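Side-chain contacts in beta-L-arabinobiosidase (Bacteroides thetaiotaomicron, PDB 5MQR), which probably hydrolyses beta-L-arabinofuranosyl linkages in plant pectin, carries sialidase-like domains and may also have exo-alpha-sialidase activity: residues E980-V983 / E984-Y987; Y672-R675 / W676-L679; F577-V580 / D581-A584. One frame throughout, in Å; residues are numbered along the deposited sequence.

How the contacts relate
Contacts 1 and 2 lie on two neighbouring helices that touch, whereas contact 3 lies in a different part of the chain. The centres of contacts 1 and 2 are 14 Å apart, and they touch through Arg675 of contact 2: its NH1 is 2.6 Å from Gln986 OE1 and 3.2 Å from Tyr982 OH, both probable hydrogen bonds. Helix 666-680 thereby joins the end of helix 972-985. Contact 3, in the range of the sialidase-like carbohydrate-binding domain, is centred about 61 Å from contact 1 and about 55 Å from contact 2; between nearest atoms these gaps are about 48 and 41 Å. Contacts 1 and 3 lie on opposite sides of the chain's centre.

Contact 1. Residues E980-V983 / E984-Y987; sequences ELYV and ESQY
Where helix 972-985 gives way to an inverse gamma turn centred on Gln986, the carboxamide of Gln986 folds back over the ring of Tyr982. The two planes are only 10° apart, a stacked arrangement, and NE2 lies over one face near the rim, 3.5 Å from Tyr982 CD1. Extended beyond CG, the Gln986 chain also carries NE2 to the carbonyl of Tyr982, at 2.9 Å from Tyr982 O, approaching from above the carbonyl plane. Ser985 OG donates to Tyr982 O from the opposite face at 2.8 Å; with chi1 at 77°, OG sits between its own N and carbonyl carbon and can turn back along the helix. Two side-chain donors thus grip one oxygen, to which Gln986 N makes only a weak bond. The better bond of Gln986 N goes to Val983 O, at 3.0 Å, while the Tyr987 ring brings its edge to the same oxygen. Just upstream the i to i+4 bonds persist, from Glu984 N to Glu980 O at 2.8 Å and from Ser985 N to Leu981 O. Beside them, a water donates to Glu980 OE2 and Glu984 OE2, linking two carboxylate oxygens 4.9 Å apart; Gln665 and Arg977 also hold Glu980. The polar end of Gln986 goes to Arg675, and the Tyr982 hydroxyl to Thr1020 O. The whole is a helix C-terminus running into an inverse gamma turn.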
# COMPACT_ATOMS: atom_id res chain seq x y z
N GLU A 980 18.97 -8.67 -16.65
CA GLU A 980 19.94 -8.77 -15.56
C GLU A 980 21.40 -8.62 -16.04
O GLU A 980 22.21 -7.92 -15.42
CB GLU A 980 19.75 -10.11 -14.82
CG GLU A 980 20.63 -10.26 -13.58
CD GLU A 980 20.18 -11.39 -12.67
OE1 GLU A 980 20.15 -12.53 -13.14
OE2 GLU A 980 19.84 -11.14 -11.48
N LEU A 981 21.72 -9.29 -17.15
CA LEU A 981 23.04 -9.18 -17.76
C LEU A 981 23.30 -7.75 -18.29
O LEU A 981 24.41 -7.24 -18.16
CB LEU A 981 23.19 -10.21 -18.89
CG LEU A 981 23.22 -11.68 -18.48
CD1 LEU A 981 23.34 -12.64 -19.68
CD2 LEU A 981 24.34 -11.95 -17.49
N TYR A 982 22.29 -7.10 -18.86
CA TYR A 982 22.42 -5.71 -19.27
C TYR A 982 22.77 -4.84 -18.04
O TYR A 982 23.67 -3.99 -18.07
CB TYR A 982 21.14 -5.24 -19.96
CG TYR A 982 21.17 -3.87 -20.62
CD1 TYR A 982 22.37 -3.21 -20.93
CD2 TYR A 982 19.99 -3.26 -20.97
CE1 TYR A 982 22.36 -1.97 -21.55
CE2 TYR A 982 19.97 -2.02 -21.60
CZ TYR A 982 21.16 -1.38 -21.88
OH TYR A 982 21.12 -0.15 -22.50
N VAL A 983 22.09 -5.12 -16.93
CA VAL A 983 22.42 -4.46 -15.66
C VAL A 983 23.85 -4.72 -15.19
O VAL A 983 24.61 -3.79 -14.97
CB VAL A 983 21.40 -4.82 -14.54
CG1 VAL A 983 21.86 -4.29 -13.18
CG2 VAL A 983 20.01 -4.26 -14.87
N GLU A 984 24.24 -5.99 -15.10
CA GLU A 984 25.58 -6.35 -14.65
C GLU A 984 26.67 -5.80 -15.56
O GLU A 984 27.77 -5.51 -15.08
CB GLU A 984 25.73 -7.87 -14.56
CG GLU A 984 24.95 -8.49 -13.40
CD GLU A 984 25.05 -10.01 -13.33
OE1 GLU A 984 25.51 -10.65 -14.29
OE2 GLU A 984 24.64 -10.56 -12.28
N SER A 985 26.38 -5.68 -16.84
CA SER A 985 27.36 -5.15 -17.78
C SER A 985 27.64 -3.66 -17.59
O SER A 985 28.69 -3.21 -17.98
CB SER A 985 26.93 -5.39 -19.25
OG SER A 985 25.92 -4.48 -19.67
N GLN A 986 26.72 -2.92 -16.97
CA GLN A 986 26.81 -1.47 -16.84
C GLN A 986 27.57 -1.04 -15.57
O GLN A 986 27.09 -0.25 -14.77
CB GLN A 986 25.43 -0.83 -16.93
CG GLN A 986 24.84 -0.86 -18.35
CD GLN A 986 23.39 -0.41 -18.39
OE1 GLN A 986 23.10 0.73 -18.76
NE2 GLN A 986 22.47 -1.30 -18.02
N TYR A 987 28.77 -1.59 -15.42
CA TYR A 987 29.67 -1.27 -14.33
C TYR A 987 31.08 -1.23 -14.90
O TYR A 987 31.38 -1.92 -15.89
CB TYR A 987 29.58 -2.29 -13.19
CG TYR A 987 28.30 -2.18 -12.42
CD1 TYR A 987 27.17 -2.87 -12.82
CD2 TYR A 987 28.22 -1.38 -11.29
CE1 TYR A 987 25.97 -2.76 -12.12
CE2 TYR A 987 27.03 -1.26 -10.57
CZ TYR A 987 25.91 -1.96 -11.00
OH TYR A 987 24.72 -1.87 -10.30
O HOH W 1 22.44 -9.86 -10.69

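Contact 2. Residues Y672-R675 / W676-L679; sequences YYYR and WWSL
Aromatic contacts dominate this piece of helix 666-680, beginning with Tyr672 and Trp676, one turn apart. The indole presents its CD1-NE1 edge to the face of the phenol ring in a T-shaped pair: the Tyr672 ring and the five-membered ring of Trp676 have centroids 4.7 Å apart and planes at 81°. Trp676 CD1 comes to 3.6 Å from Tyr672 CE2. Different first torsions make the two groups converge: Tyr672 has CG opposite its backbone N (chi1 -177°), and Trp676 has CG opposite its carbonyl carbon (chi1 -75°). The second aromatic pair, Tyr674 and Trp677, meets obliquely, with CE1 of Tyr674 3.7 Å from CZ3 of Trp677, while Ser678 CB lies over one face of the Tyr674 ring.

Backbone bonds follow the helical pattern. Trp677 N is 3.0 Å from Tyr673 O, Ser678 N is 2.8 Å from Tyr674 O and Leu679 N is 2.9 Å from Arg675 O. The bond from Trp676 N to Tyr672 O is weak at 3.5 Å, and that carbonyl also accepts from Asn1022 ND2.

The polar ends find partners on neighbouring parts of the chain: Tyr672 OH binds Pro659 O, Trp677 NE1 binds Asn634 OD1, and Arg675, bent at chi2 and chi3, serves Gln986 and Ser1019. All eight residues are buried; Trp677 packs on helix 647-657 and Trp676 on helix 712-719, an aromatic-rich packing consistent with the helical domain of a six-hairpin glycosidase.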
# COMPACT_ATOMS: atom_id res chain seq x y z
N TYR A 672 18.35 1.74 -12.43
CA TYR A 672 17.20 2.56 -12.71
C TYR A 672 17.55 4.01 -12.48
O TYR A 672 17.39 4.86 -13.35
CB TYR A 672 16.00 2.14 -11.85
CG TYR A 672 14.79 2.94 -12.18
CD1 TYR A 672 13.95 2.56 -13.21
CD2 TYR A 672 14.49 4.11 -11.48
CE1 TYR A 672 12.84 3.32 -13.53
CE2 TYR A 672 13.38 4.87 -11.80
CZ TYR A 672 12.56 4.47 -12.82
OH TYR A 672 11.48 5.26 -13.16
N TYR A 673 18.04 4.30 -11.28
CA TYR A 673 18.34 5.68 -10.92
C TYR A 673 19.56 6.19 -11.67
O TYR A 673 19.54 7.33 -12.14
CB TYR A 673 18.44 5.85 -9.39
CG TYR A 673 17.07 5.68 -8.78
CD1 TYR A 673 16.13 6.71 -8.85
CD2 TYR A 673 16.68 4.46 -8.24
CE1 TYR A 673 14.84 6.52 -8.35
CE2 TYR A 673 15.40 4.26 -7.75
CZ TYR A 673 14.49 5.28 -7.80
OH TYR A 673 13.23 5.06 -7.31
N TYR A 674 20.58 5.34 -11.85
CA TYR A 674 21.77 5.78 -12.56
C TYR A 674 21.46 6.26 -13.99
O TYR A 674 21.98 7.27 -14.43
CB TYR A 674 22.84 4.68 -12.60
CG TYR A 674 24.03 5.05 -13.47
CD1 TYR A 674 24.98 5.96 -13.04
CD2 TYR A 674 24.16 4.53 -14.74
CE1 TYR A 674 26.05 6.32 -13.83
CE2 TYR A 674 25.25 4.88 -15.56
CZ TYR A 674 26.18 5.78 -15.10
OH TYR A 674 27.25 6.12 -15.88
N ARG A 675 20.64 5.52 -14.71
CA ARG A 675 20.41 5.81 -16.13
C ARG A 675 19.60 7.09 -16.28
O ARG A 675 19.80 7.81 -17.26
CB ARG A 675 19.76 4.64 -16.85
CG ARG A 675 20.74 3.48 -17.10
CD ARG A 675 21.86 3.85 -18.08
NE ARG A 675 21.31 4.23 -19.36
CZ ARG A 675 21.27 3.46 -20.45
NH1 ARG A 675 21.79 2.23 -20.49
NH2 ARG A 675 20.68 3.96 -21.54
N TRP A 676 18.72 7.38 -15.32
CA TRP A 676 18.07 8.69 -15.34
C TRP A 676 19.08 9.82 -15.07
O TRP A 676 19.05 10.83 -15.75
CB TRP A 676 16.92 8.79 -14.35
CG TRP A 676 15.69 8.10 -14.74
CD1 TRP A 676 15.00 7.20 -13.99
CD2 TRP A 676 14.95 8.25 -15.96
NE1 TRP A 676 13.88 6.77 -14.66
CE2 TRP A 676 13.83 7.39 -15.87
CE3 TRP A 676 15.15 8.98 -17.13
CZ2 TRP A 676 12.90 7.25 -16.90
CZ3 TRP A 676 14.22 8.87 -18.15
CH2 TRP A 676 13.10 8.00 -18.03
N TRP A 677 19.96 9.62 -14.08
CA TRP A 677 20.97 10.59 -13.70
C TRP A 677 21.95 10.84 -14.85
O TRP A 677 22.44 11.96 -15.05
CB TRP A 677 21.71 10.06 -12.46
CG TRP A 677 22.86 10.88 -11.94
CD1 TRP A 677 22.79 11.91 -11.04
CD2 TRP A 677 24.23 10.69 -12.22
NE1 TRP A 677 24.05 12.38 -10.77
CE2 TRP A 677 24.95 11.65 -11.48
CE3 TRP A 677 24.93 9.80 -13.04
CZ2 TRP A 677 26.34 11.75 -11.54
CZ3 TRP A 677 26.31 9.90 -13.09
CH2 TRP A 677 27.00 10.86 -12.34
N SER A 678 22.24 9.78 -15.58
CA SER A 678 23.10 9.85 -16.72
C SER A 678 22.43 10.59 -17.88
O SER A 678 22.99 11.53 -18.41
CB SER A 678 23.45 8.45 -17.18
OG SER A 678 24.54 8.60 -18.05
N LEU A 679 21.24 10.13 -18.27
CA LEU A 679 20.47 10.76 -19.36
C LEU A 679 20.35 12.27 -19.16
O LEU A 679 20.51 13.03 -20.09
CB LEU A 679 19.07 10.17 -19.46
CG LEU A 679 18.18 10.77 -20.54
CD1 LEU A 679 18.63 10.29 -21.91
CD2 LEU A 679 16.73 10.42 -20.31

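Contact 3. Residues F577-V580 / D581-A584; sequences FPTV and DTPA
Thr582 meets Phe577, Pro578 and Thr579 by dividing its two gamma branches between a polar and an apolar partner. A chi1 of -59° sets OG1 opposite the carbonyl carbon, where it accepts the N-H of Thr579 at 2.9 Å in a nearly straight bond (164°); its methyl, opposite the backbone N, reaches the Phe577 ring, CG2 lying 3.7 Å from CE2. The Phe577 side chain extends with CG anti to its backbone N and crosses that of Thr582 at about a right angle, while its ring also meets Tyr367 edge to face. Pro578, after a cis peptide bond, has its CB 3.7 Å from Thr582 OG1.

Residues 579-582 form a type I beta turn, closed by Thr582 N to Thr579 O at 3.2 Å, the donor standing above the carbonyl plane. Thr579 adds an ST turn: chi1 of 74° directs its OG1 to Asp581 N, which donates to it at 3.0 Å. One water donates to both Thr579 O and Thr582 O, tying the turn's two ends. At the corner, Val580 packs on Pro38 and Phe330, joining this loop between strands 564-570 and 600-610 to segments far away in sequence.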
# COMPACT_ATOMS: atom_id res chain seq x y z
N PHE A 577 -5.08 14.22 32.03
CA PHE A 577 -5.38 13.12 32.93
C PHE A 577 -5.95 11.92 32.14
O PHE A 577 -6.77 12.14 31.26
CB PHE A 577 -6.43 13.59 33.97
CG PHE A 577 -6.81 12.56 35.00
CD1 PHE A 577 -7.74 11.58 34.71
CD2 PHE A 577 -6.23 12.58 36.28
CE1 PHE A 577 -8.10 10.63 35.66
CE2 PHE A 577 -6.59 11.62 37.24
CZ PHE A 577 -7.52 10.64 36.92
N PRO A 578 -5.54 10.67 32.43
CA PRO A 578 -4.47 10.29 33.37
C PRO A 578 -3.05 10.34 32.78
O PRO A 578 -2.86 10.19 31.58
CB PRO A 578 -4.79 8.83 33.66
CG PRO A 578 -5.40 8.35 32.39
CD PRO A 578 -6.25 9.50 31.91
N THR A 579 -2.06 10.50 33.65
CA THR A 579 -0.67 10.50 33.26
C THR A 579 -0.02 9.24 33.83
O THR A 579 -0.66 8.46 34.57
CB THR A 579 0.07 11.76 33.78
OG1 THR A 579 0.27 11.63 35.19
CG2 THR A 579 -0.76 13.06 33.49
N VAL A 580 1.27 9.06 33.50
CA VAL A 580 2.12 8.03 34.12
C VAL A 580 2.29 8.21 35.63
O VAL A 580 2.63 7.24 36.30
CB VAL A 580 3.52 7.89 33.46
CG1 VAL A 580 3.39 7.50 32.00
CG2 VAL A 580 4.38 9.14 33.61
N ASP A 581 2.03 9.42 36.15
CA ASP A 581 2.07 9.68 37.60
C ASP A 581 0.72 9.61 38.36
O ASP A 581 0.68 9.69 39.59
CB ASP A 581 2.77 11.04 37.84
CG ASP A 581 4.21 11.02 37.32
OD1 ASP A 581 4.98 10.12 37.73
OD2 ASP A 581 4.57 11.87 36.47
N THR A 582 -0.38 9.43 37.65
CA THR A 582 -1.68 9.25 38.27
C THR A 582 -1.74 7.96 39.11
O THR A 582 -1.32 6.90 38.64
CB THR A 582 -2.77 9.17 37.19
OG1 THR A 582 -2.76 10.37 36.41
CG2 THR A 582 -4.15 8.92 37.80
N PRO A 583 -2.28 8.05 40.35
CA PRO A 583 -2.45 6.83 41.12
C PRO A 583 -3.31 5.76 40.42
O PRO A 583 -4.21 6.06 39.65
CB PRO A 583 -3.15 7.32 42.41
CG PRO A 583 -2.82 8.77 42.51
CD PRO A 583 -2.77 9.23 41.09
N ALA A 584 -2.99 4.51 40.70
CA ALA A 584 -3.64 3.36 40.03
C ALA A 584 -5.14 3.23 40.36
O ALA A 584 -5.90 2.80 39.51
CB ALA A 584 -2.92 2.07 40.42
O HOH W 2 -1.06 6.13 35.98